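Local coordinates for particle-associated glycoside hydrolase (Acinetobacter phage Fri1, PDB 6C72), which is a trimeric phage tailspike that binds zinc and probably depolymerises the capsular polysaccharide of Acinetobacter baumannii during entry into the host cell, at residues G126-K132 with E146-D152; A199-K205 with F229-D235; G133-A139 with T179-D185; G49-A53 with A92-G96. The contacts are given in a common frame with arbitrary orientation. Residue numbers count along the deposited sequence, not the author numbering.

In the fold
The first three contacts are rungs of one parallel beta-helix, and contact 4 ties the N-terminal region to its start. Contacts 1 and 2 have centres about 9 Å apart and share a face, strand 145-148 pairing with 200-202; Glu146 OE2 lies 2.6 Å from Ser202 OG. Contact 3 belongs to the next face around the coil, its centre about 12 Å from contact 1, and Thr179 OG1 lies 2.7 Å from Pro131 O. Strand 179-182 also pairs with 204-207 of contact 2. Contact 4 joins contact 1 through Ala92 N, 2.9 Å from Gln129 O, whereas its centre is about 22 Å from that of contact 2. Zinc ions sit at contacts 1 and 3, bound by Asp152 and His134.

Contact 1 (G126-K132 with E146-D152); sequences GVVQLPK and EVRGTFD. With ZN (zinc ion), chain O.
Near the N-terminal end of a parallel beta-helix, two successive coils pair in register and then run on towards a zinc site. Strands 126-129 and 146-148 are parallel, 4.7 Å apart at closest axis approach and inclined at 32°. Val127 pairs with Glu146, Val128 with Val147 and Gln129 with Arg148, CA atoms 4.7 to 4.9 Å apart. Backbone hydrogen bonds run from Glu146 N to Gly126 O (2.9 Å), Val128 N to Glu146 O (2.8 Å), Arg148 N to Val128 O (2.9 Å) and Leu130 N to Arg148 O (2.6 Å). Val128 and Val147 share the inner face, where helix 110-122 covers Val128, and Leu130 CD1 meets Val147 CG1 at 3.6 Å. On the other face Gln129 (t, p) brings its amide over the neighbouring strand: OE1 accepts from Arg148 NE (2.7 Å) and NH2 (3.0 Å), and NE2 donates to Leu130 O (3.0 Å) and weakly to Gly149 O (2.9 Å). Val127 CG1 covers one face of the guanidinium. Beyond the strands Thr150 (m) donates from OG1 to Leu130 O at 2.8 Å. Lys132, bent at chi3 (m, t, m, t), places NZ 3.3 Å from Asp152 OD1, a weak hydrogen bond within a salt bridge. Because that same OD1 binds zinc at 2.3 Å, the carboxylate's charge is shared between the metal and the lysine.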
# COMPACT_ATOMS: atom_id res chain seq x y z
N GLY A 126 23.57 -21.02 2.33
CA GLY A 126 23.71 -20.60 3.70
C GLY A 126 24.43 -19.26 3.81
O GLY A 126 24.16 -18.33 3.04
N VAL A 127 25.35 -19.17 4.75
CA VAL A 127 26.01 -17.90 5.05
C VAL A 127 27.52 -18.09 5.04
O VAL A 127 28.03 -19.05 5.63
CB VAL A 127 25.55 -17.34 6.41
CG1 VAL A 127 26.38 -16.14 6.78
CG2 VAL A 127 24.06 -16.97 6.35
N VAL A 128 28.21 -17.19 4.36
CA VAL A 128 29.65 -17.03 4.51
C VAL A 128 29.86 -15.85 5.45
O VAL A 128 29.51 -14.71 5.12
CB VAL A 128 30.36 -16.79 3.17
CG1 VAL A 128 31.79 -16.38 3.44
CG2 VAL A 128 30.29 -18.05 2.31
N GLN A 129 30.38 -16.15 6.64
CA GLN A 129 30.62 -15.14 7.67
C GLN A 129 32.00 -14.53 7.45
O GLN A 129 32.99 -15.25 7.30
CB GLN A 129 30.54 -15.78 9.06
CG GLN A 129 30.80 -14.82 10.20
CD GLN A 129 29.67 -13.80 10.38
OE1 GLN A 129 28.49 -14.16 10.42
NE2 GLN A 129 30.04 -12.52 10.47
N LEU A 130 32.04 -13.23 7.38
CA LEU A 130 33.32 -12.54 7.34
C LEU A 130 33.68 -12.05 8.73
O LEU A 130 32.79 -11.72 9.52
CB LEU A 130 33.29 -11.35 6.38
CG LEU A 130 32.97 -11.70 4.94
CD1 LEU A 130 33.00 -10.47 4.05
CD2 LEU A 130 33.92 -12.79 4.44
N PRO A 131 34.95 -12.01 9.09
CA PRO A 131 35.34 -11.45 10.38
C PRO A 131 35.41 -9.93 10.29
O PRO A 131 35.20 -9.33 9.24
CB PRO A 131 36.73 -12.05 10.60
CG PRO A 131 37.29 -12.10 9.22
CD PRO A 131 36.12 -12.46 8.32
N LYS A 132 35.76 -9.30 11.40
CA LYS A 132 36.10 -7.89 11.35
C LYS A 132 37.41 -7.70 10.58
O LYS A 132 38.20 -8.63 10.41
CB LYS A 132 36.24 -7.33 12.77
CG LYS A 132 34.93 -7.33 13.55
CD LYS A 132 35.05 -6.51 14.81
CE LYS A 132 35.81 -7.27 15.87
NZ LYS A 132 36.08 -6.36 17.00
N GLU A 146 24.55 -16.04 1.36
CA GLU A 146 24.63 -14.67 1.86
C GLU A 146 26.01 -14.44 2.48
O GLU A 146 26.49 -15.27 3.25
CB GLU A 146 23.54 -14.42 2.91
CG GLU A 146 23.69 -13.09 3.67
CD GLU A 146 22.72 -12.98 4.84
OE1 GLU A 146 21.82 -13.85 4.98
OE2 GLU A 146 22.85 -12.02 5.63
N VAL A 147 26.63 -13.32 2.14
CA VAL A 147 27.89 -12.89 2.73
C VAL A 147 27.56 -11.94 3.87
O VAL A 147 26.80 -10.99 3.68
CB VAL A 147 28.81 -12.22 1.69
CG1 VAL A 147 30.04 -11.65 2.36
CG2 VAL A 147 29.21 -13.21 0.61
N ARG A 148 28.06 -12.24 5.07
CA ARG A 148 27.69 -11.50 6.27
C ARG A 148 28.94 -11.07 7.02
O ARG A 148 29.83 -11.88 7.28
CB ARG A 148 26.79 -12.35 7.18
CG ARG A 148 26.25 -11.60 8.39
CD ARG A 148 25.27 -12.45 9.20
NE ARG A 148 25.93 -13.61 9.81
CZ ARG A 148 25.31 -14.74 10.14
NH1 ARG A 148 24.01 -14.88 9.91
NH2 ARG A 148 25.99 -15.74 10.68
N GLY A 149 29.01 -9.78 7.36
CA GLY A 149 30.11 -9.25 8.15
C GLY A 149 29.82 -9.29 9.64
O GLY A 149 28.84 -9.87 10.11
N THR A 150 30.71 -8.64 10.39
CA THR A 150 30.68 -8.60 11.85
C THR A 150 30.65 -7.15 12.29
O THR A 150 31.56 -6.38 11.96
CB THR A 150 31.91 -9.31 12.44
OG1 THR A 150 31.96 -10.68 12.00
CG2 THR A 150 31.89 -9.27 13.98
N PHE A 151 29.62 -6.77 13.03
CA PHE A 151 29.59 -5.43 13.61
C PHE A 151 30.78 -5.25 14.56
O PHE A 151 31.21 -6.19 15.25
CB PHE A 151 28.28 -5.18 14.36
CG PHE A 151 27.06 -5.07 13.46
CD1 PHE A 151 26.89 -3.99 12.62
CD2 PHE A 151 26.09 -6.06 13.46
CE1 PHE A 151 25.78 -3.90 11.79
CE2 PHE A 151 24.98 -5.99 12.63
CZ PHE A 151 24.82 -4.90 11.80
N ASP A 152 31.31 -4.03 14.60
CA ASP A 152 32.30 -3.73 15.61
C ASP A 152 31.61 -3.70 16.97
O ASP A 152 30.38 -3.71 17.08
CB ASP A 152 33.02 -2.42 15.29
CG ASP A 152 34.47 -2.40 15.83
OD1 ASP A 152 34.83 -3.32 16.60
OD2 ASP A 152 35.25 -1.50 15.46
ZN ZN O . 36.97 -2.52 17.13

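Contact 2 (A199-K205 with F229-D235); sequences AGVSNLK and FTAKWVD
Phe229, with chi1 t and chi2 85°, folds back over the preceding coil: Gly200 CA lies over its face, 4.0 Å from the ring centroid in a CH-pi contact, while Val201 CG1 meets the ring edge at CZ (3.4 Å). A beta carbon on Gly200 would collide with Thr230 O. Val201 takes rotamer p, which brings CG1 to 3.8 Å from Ala231 CB and 4.2 Å from Val234 CG2; Leu204 (p, p) reaches the same CG2 with CD1 at 4.3 Å. These apolar side chains stack in the interior of a parallel beta-helix, whose coils here match residue for residue from Ala199-Phe229 to Lys205-Asp235. Strands 200-202 and 230-232 run 4.8 Å apart at only 2°. Hydrogen bonds join Thr230 N to Ala199 O (3.2 Å), Val201 N to Thr230 O (3.1 Å), Asn203 N to Lys232 O (3.1 Å), Leu204 N to Trp233 O (3.3 Å) and Asp235 N to Leu204 O (3.3 Å). Both segments turn a corner at equivalent alpha-L residues, Asn203 (58/48) and Trp233 (53/54). Both corner side chains are m, with Asn203 OD1 3.6 Å from Trp233 CB. A water bridges Ala199 O (3.2 Å) and Thr230 OG1 (2.7 Å).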
# COMPACT_ATOMS: atom_id res chain seq x y z
N ALA A 199 20.59 -14.80 -3.29
CA ALA A 199 21.82 -14.37 -2.67
C ALA A 199 21.57 -13.13 -1.82
O ALA A 199 20.54 -12.47 -1.93
CB ALA A 199 22.88 -14.08 -3.73
N GLY A 200 22.56 -12.80 -0.99
CA GLY A 200 22.43 -11.64 -0.14
C GLY A 200 23.75 -11.19 0.45
O GLY A 200 24.79 -11.83 0.30
N VAL A 201 23.68 -10.06 1.16
CA VAL A 201 24.80 -9.49 1.89
C VAL A 201 24.23 -8.73 3.07
O VAL A 201 23.14 -8.16 2.98
CB VAL A 201 25.67 -8.56 1.00
CG1 VAL A 201 24.84 -7.39 0.47
CG2 VAL A 201 26.90 -8.05 1.78
N SER A 202 24.96 -8.73 4.19
CA SER A 202 24.48 -8.00 5.35
C SER A 202 25.61 -7.70 6.33
O SER A 202 26.68 -8.32 6.29
CB SER A 202 23.36 -8.75 6.08
OG SER A 202 23.85 -9.87 6.75
N ASN A 203 25.34 -6.71 7.18
CA ASN A 203 26.15 -6.42 8.37
C ASN A 203 27.60 -6.12 8.00
O ASN A 203 28.53 -6.64 8.61
CB ASN A 203 26.08 -7.58 9.38
CG ASN A 203 24.68 -7.83 9.90
OD1 ASN A 203 23.73 -7.20 9.47
ND2 ASN A 203 24.55 -8.76 10.83
N LEU A 204 27.80 -5.24 7.02
CA LEU A 204 29.15 -4.85 6.66
C LEU A 204 29.11 -3.52 5.93
O LEU A 204 28.05 -3.03 5.53
CB LEU A 204 29.85 -5.93 5.83
CG LEU A 204 29.19 -6.49 4.56
CD1 LEU A 204 29.31 -5.56 3.36
CD2 LEU A 204 29.80 -7.87 4.25
N LYS A 205 30.29 -2.94 5.74
CA LYS A 205 30.49 -1.72 4.96
C LYS A 205 31.37 -2.03 3.76
O LYS A 205 32.37 -2.75 3.88
CB LYS A 205 31.12 -0.62 5.80
CG LYS A 205 31.28 0.69 5.05
CD LYS A 205 31.43 1.86 6.00
CE LYS A 205 31.42 3.19 5.26
NZ LYS A 205 31.44 4.35 6.19
N PHE A 229 17.68 -10.73 -4.61
CA PHE A 229 18.78 -10.35 -3.75
C PHE A 229 18.24 -9.61 -2.53
O PHE A 229 17.19 -8.96 -2.59
CB PHE A 229 19.75 -9.46 -4.51
CG PHE A 229 21.02 -9.17 -3.78
CD1 PHE A 229 22.09 -10.05 -3.83
CD2 PHE A 229 21.13 -8.01 -3.01
CE1 PHE A 229 23.27 -9.77 -3.14
CE2 PHE A 229 22.29 -7.72 -2.32
CZ PHE A 229 23.37 -8.60 -2.38
N THR A 230 18.96 -9.73 -1.41
CA THR A 230 18.55 -9.11 -0.15
C THR A 230 19.76 -8.51 0.57
O THR A 230 20.77 -9.20 0.75
CB THR A 230 17.86 -10.13 0.76
OG1 THR A 230 16.71 -10.69 0.07
CG2 THR A 230 17.43 -9.49 2.07
N ALA A 231 19.64 -7.26 1.03
CA ALA A 231 20.70 -6.61 1.79
C ALA A 231 20.12 -5.91 3.00
O ALA A 231 19.08 -5.24 2.91
CB ALA A 231 21.49 -5.61 0.94
N LYS A 232 20.79 -6.09 4.15
CA LYS A 232 20.39 -5.46 5.41
C LYS A 232 21.62 -4.96 6.15
O LYS A 232 22.63 -5.66 6.23
CB LYS A 232 19.62 -6.44 6.30
CG LYS A 232 18.28 -6.82 5.73
CD LYS A 232 17.66 -7.99 6.46
CE LYS A 232 16.28 -8.32 5.87
NZ LYS A 232 15.37 -8.91 6.91
N TRP A 233 21.52 -3.74 6.70
CA TRP A 233 22.61 -3.13 7.47
C TRP A 233 23.92 -3.14 6.67
O TRP A 233 24.95 -3.66 7.12
CB TRP A 233 22.77 -3.82 8.82
CG TRP A 233 21.57 -3.73 9.66
CD1 TRP A 233 20.66 -4.72 9.92
CD2 TRP A 233 21.12 -2.58 10.40
NE1 TRP A 233 19.67 -4.26 10.76
CE2 TRP A 233 19.93 -2.95 11.07
CE3 TRP A 233 21.60 -1.27 10.54
CZ2 TRP A 233 19.21 -2.07 11.87
CZ3 TRP A 233 20.89 -0.39 11.35
CH2 TRP A 233 19.71 -0.80 12.00
N VAL A 234 23.86 -2.58 5.47
CA VAL A 234 25.02 -2.44 4.60
C VAL A 234 25.18 -0.97 4.24
O VAL A 234 24.22 -0.33 3.79
CB VAL A 234 24.89 -3.30 3.33
CG1 VAL A 234 25.89 -2.84 2.29
CG2 VAL A 234 25.13 -4.76 3.67
N ASP A 235 26.39 -0.45 4.41
CA ASP A 235 26.76 0.86 3.93
C ASP A 235 27.70 0.70 2.75
O ASP A 235 28.40 -0.31 2.63
CB ASP A 235 27.44 1.69 5.04
CG ASP A 235 26.51 1.99 6.22
OD1 ASP A 235 25.33 1.58 6.19
OD2 ASP A 235 26.96 2.66 7.17
O HOH W 1 17.57 -13.02 -1.02

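Contact 3 (G133-A139 with T179-D185); sequences GHIYAKA and TFWHSSD. With ZN (zinc ion), chain D.
Strands 133-136 and 179-182 lie parallel, axes 4.7 Å apart and 17° inclined, pairing Gly133 with Thr179, His134 with Phe180, Ile135 with Trp181 and Tyr136 with His182. Their backbone groups are matched by Phe180 N to Gly133 O (2.9 Å), Ile135 N to Phe180 O (2.9 Å), His182 N to Ile135 O (2.7 Å) and Ala137 N to His182 O (3.0 Å). Trp181 (t, chi2 8°) turns its NE1 to Ala137 O at 2.7 Å, beside Ala139 CB. This is adjacent-coil pairing of a parallel beta-helix, with an aromatic cluster on one face. His134 (m) stacks offset on Phe180, centroids 4.6 Å apart, and Tyr136 (m) on His182 (m) at 4.2 Å; Tyr136 OH bonds to Glu103 O. Ser183 OG accepts from Asp185 N (3.2 Å) in an ST turn and is hydrogen-bonded to Gln188 O. Lys138 NZ forms salt bridges with Asp185 OD2 (2.6 Å) and Glu160 of the third subunit, while Asp185 OD1 bonds to Ser187 OG. Zinc is held by His134 NE2 at 2.0 Å and by three waters. His134 ND1 donates to His182 NE2 (2.8 Å), and His182 ND1 bonds to Ser209 O, so both nitrogens of each imidazole are engaged and the metal-bound ring is fixed in orientation.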
# COMPACT_ATOMS: atom_id res chain seq x y z
N GLY A 133 37.62 -6.48 10.10
CA GLY A 133 38.83 -6.11 9.41
C GLY A 133 38.55 -5.62 8.00
O GLY A 133 37.42 -5.66 7.51
N HIS A 134 39.61 -5.12 7.37
CA HIS A 134 39.56 -4.75 5.96
C HIS A 134 39.92 -5.96 5.12
O HIS A 134 40.89 -6.66 5.41
CB HIS A 134 40.51 -3.59 5.66
CG HIS A 134 40.06 -2.28 6.24
ND1 HIS A 134 39.44 -1.31 5.49
CD2 HIS A 134 40.11 -1.80 7.51
CE1 HIS A 134 39.15 -0.27 6.26
NE2 HIS A 134 39.53 -0.55 7.49
N ILE A 135 39.09 -6.24 4.12
CA ILE A 135 39.23 -7.42 3.27
C ILE A 135 39.22 -6.95 1.82
O ILE A 135 38.23 -6.36 1.37
CB ILE A 135 38.10 -8.43 3.52
CG1 ILE A 135 38.07 -8.81 5.00
CG2 ILE A 135 38.29 -9.66 2.66
CD1 ILE A 135 36.86 -9.63 5.39
N TYR A 136 40.31 -7.20 1.10
CA TYR A 136 40.38 -6.94 -0.33
C TYR A 136 40.13 -8.27 -1.03
O TYR A 136 41.03 -9.11 -1.12
CB TYR A 136 41.72 -6.35 -0.73
CG TYR A 136 42.00 -4.97 -0.16
CD1 TYR A 136 41.64 -3.82 -0.86
CD2 TYR A 136 42.64 -4.81 1.07
CE1 TYR A 136 41.91 -2.56 -0.35
CE2 TYR A 136 42.90 -3.56 1.59
CZ TYR A 136 42.53 -2.43 0.87
OH TYR A 136 42.80 -1.18 1.38
N ALA A 137 38.91 -8.46 -1.53
CA ALA A 137 38.52 -9.73 -2.12
C ALA A 137 37.19 -9.58 -2.84
O ALA A 137 36.15 -9.44 -2.19
CB ALA A 137 38.41 -10.82 -1.05
N LYS A 138 37.20 -9.65 -4.17
CA LYS A 138 35.95 -9.54 -4.90
C LYS A 138 35.33 -10.92 -5.01
O LYS A 138 36.03 -11.93 -5.06
CB LYS A 138 36.15 -8.92 -6.29
CG LYS A 138 36.96 -9.69 -7.25
CD LYS A 138 37.06 -8.92 -8.57
CE LYS A 138 37.70 -9.77 -9.65
NZ LYS A 138 37.56 -9.13 -11.00
N ALA A 139 34.01 -10.96 -4.97
CA ALA A 139 33.28 -12.22 -4.91
C ALA A 139 32.17 -12.23 -5.93
O ALA A 139 31.50 -11.21 -6.17
CB ALA A 139 32.70 -12.47 -3.51
N THR A 179 33.38 -5.00 9.59
CA THR A 179 33.86 -5.60 8.36
C THR A 179 33.86 -4.53 7.27
O THR A 179 32.83 -3.90 7.02
CB THR A 179 32.99 -6.78 7.96
OG1 THR A 179 32.97 -7.74 9.02
CG2 THR A 179 33.52 -7.45 6.69
N PHE A 180 35.02 -4.32 6.64
CA PHE A 180 35.15 -3.36 5.54
C PHE A 180 35.59 -4.12 4.29
O PHE A 180 36.75 -4.53 4.17
CB PHE A 180 36.15 -2.26 5.89
CG PHE A 180 35.76 -1.45 7.09
CD1 PHE A 180 34.90 -0.37 6.96
CD2 PHE A 180 36.27 -1.76 8.35
CE1 PHE A 180 34.53 0.37 8.07
CE2 PHE A 180 35.91 -1.02 9.46
CZ PHE A 180 35.06 0.04 9.33
N TRP A 181 34.67 -4.24 3.34
CA TRP A 181 34.83 -5.14 2.20
C TRP A 181 35.22 -4.33 0.97
O TRP A 181 34.44 -3.50 0.48
CB TRP A 181 33.54 -5.92 1.99
CG TRP A 181 33.63 -7.06 1.04
CD1 TRP A 181 34.75 -7.57 0.47
CD2 TRP A 181 32.53 -7.83 0.54
NE1 TRP A 181 34.42 -8.61 -0.36
CE2 TRP A 181 33.07 -8.79 -0.33
CE3 TRP A 181 31.14 -7.79 0.73
CZ2 TRP A 181 32.27 -9.71 -1.02
CZ3 TRP A 181 30.35 -8.70 0.05
CH2 TRP A 181 30.91 -9.65 -0.81
N HIS A 182 36.44 -4.54 0.48
CA HIS A 182 36.97 -3.90 -0.71
C HIS A 182 37.07 -4.91 -1.83
O HIS A 182 36.99 -6.12 -1.61
CB HIS A 182 38.37 -3.30 -0.50
CG HIS A 182 38.53 -2.47 0.73
ND1 HIS A 182 38.87 -1.14 0.68
CD2 HIS A 182 38.50 -2.80 2.05
CE1 HIS A 182 39.01 -0.67 1.91
NE2 HIS A 182 38.77 -1.66 2.76
N SER A 183 37.29 -4.41 -3.03
CA SER A 183 37.57 -5.23 -4.20
C SER A 183 39.07 -5.33 -4.43
O SER A 183 39.85 -4.51 -3.96
CB SER A 183 36.88 -4.67 -5.44
OG SER A 183 37.20 -5.46 -6.57
N SER A 184 39.46 -6.34 -5.20
CA SER A 184 40.86 -6.51 -5.58
C SER A 184 41.21 -5.80 -6.88
O SER A 184 42.39 -5.82 -7.26
CB SER A 184 41.20 -7.99 -5.70
OG SER A 184 40.38 -8.63 -6.67
N ASP A 185 40.25 -5.20 -7.58
CA ASP A 185 40.52 -4.43 -8.80
C ASP A 185 39.49 -3.30 -8.90
O ASP A 185 38.85 -2.93 -7.91
CB ASP A 185 40.53 -5.35 -10.04
CG ASP A 185 39.17 -6.03 -10.30
OD1 ASP A 185 38.11 -5.54 -9.83
OD2 ASP A 185 39.16 -7.08 -10.97
ZN ZN D . 39.46 0.59 9.12
O HOH W 2 41.10 1.83 9.78
O HOH W 3 37.95 2.48 8.43
O HOH W 4 39.40 -0.62 10.70

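Contact 4 (G49-A53 with A92-G96); sequences GFGGA and ATQAG
Gln94 lays its aliphatic portion along the glycine-rich loop 49-53, CG resting 3.4 Å from Gly51 O, before its amide reaches Gly52. The contact joins the loop that leads into strand 54-58 of the N-terminal mixed sheet to a 3-10 turn, residues 92-95, that follows the first strand of the parallel beta-helix. Within that turn Ala95 N bonds to Ala92 O at 2.9 Å and Gly96 N to Thr93 O at 3.0 Å; Gly96 then leaves with positive phi (101/1). The loop is irregular, with Gly49 (78/3) and Gly51 (96/1) also at positive phi. The two backbones come closest at Gly51 and Gln94, whose CA atoms are 4.0 Å apart, a spacing that leaves no room for a side chain on Gly51, since a beta carbon there would strike Thr93 O. Thr93 (chi1 p) points toward the loop and puts CG2 4.0 Å from Phe50 CB; the Phe50 side chain (m) leads away from the 92-96 turn and packs on Ala99 and Glu100. Gln94 takes chi1 m and chi2 t. Its OE1 accepts from His91 N, and Ala53 CB packs 3.5 Å from Gln94 NE2, which donates to Gly52 O across 2.5 Å at a nearly linear 178°.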
# COMPACT_ATOMS: atom_id res chain seq x y z
N GLY A 49 43.75 -17.35 16.73
CA GLY A 49 42.43 -17.42 17.32
C GLY A 49 41.29 -17.36 16.32
O GLY A 49 40.13 -17.36 16.74
N PHE A 50 41.59 -17.30 15.03
CA PHE A 50 40.58 -17.27 13.97
C PHE A 50 40.71 -18.52 13.12
O PHE A 50 41.83 -19.01 12.88
CB PHE A 50 40.75 -16.03 13.10
CG PHE A 50 40.47 -14.75 13.82
CD1 PHE A 50 41.47 -14.11 14.53
CD2 PHE A 50 39.20 -14.18 13.79
CE1 PHE A 50 41.21 -12.93 15.21
CE2 PHE A 50 38.93 -12.99 14.46
CZ PHE A 50 39.94 -12.37 15.18
N GLY A 51 39.57 -19.05 12.67
CA GLY A 51 39.56 -20.08 11.65
C GLY A 51 39.48 -21.51 12.13
O GLY A 51 39.50 -22.42 11.29
N GLY A 52 39.39 -21.75 13.44
CA GLY A 52 39.23 -23.10 13.92
C GLY A 52 38.00 -23.77 13.34
O GLY A 52 37.01 -23.11 13.00
N ALA A 53 38.07 -25.09 13.21
CA ALA A 53 36.99 -25.84 12.57
C ALA A 53 37.05 -27.30 12.99
O ALA A 53 37.93 -27.72 13.76
CB ALA A 53 37.07 -25.69 11.05
N ALA A 92 34.75 -17.50 6.76
CA ALA A 92 35.79 -17.42 5.75
C ALA A 92 37.18 -17.63 6.36
O ALA A 92 38.09 -18.11 5.67
CB ALA A 92 35.72 -16.08 5.02
N THR A 93 37.36 -17.28 7.64
CA THR A 93 38.63 -17.59 8.29
C THR A 93 38.94 -19.08 8.26
O THR A 93 40.12 -19.47 8.30
CB THR A 93 38.62 -17.08 9.73
OG1 THR A 93 37.47 -17.60 10.40
CG2 THR A 93 38.63 -15.56 9.79
N GLN A 94 37.92 -19.93 8.18
CA GLN A 94 38.15 -21.37 8.11
C GLN A 94 38.63 -21.83 6.74
O GLN A 94 38.87 -23.03 6.55
CB GLN A 94 36.88 -22.13 8.52
CG GLN A 94 36.46 -21.83 9.97
CD GLN A 94 35.09 -22.38 10.32
OE1 GLN A 94 34.14 -22.28 9.54
NE2 GLN A 94 34.97 -22.96 11.51
N ALA A 95 38.77 -20.91 5.77
CA ALA A 95 39.46 -21.17 4.52
C ALA A 95 40.79 -20.45 4.44
O ALA A 95 41.42 -20.43 3.38
CB ALA A 95 38.59 -20.77 3.33
N GLY A 96 41.24 -19.84 5.53
CA GLY A 96 42.51 -19.16 5.57
C GLY A 96 42.45 -17.66 5.44
O GLY A 96 43.50 -17.02 5.45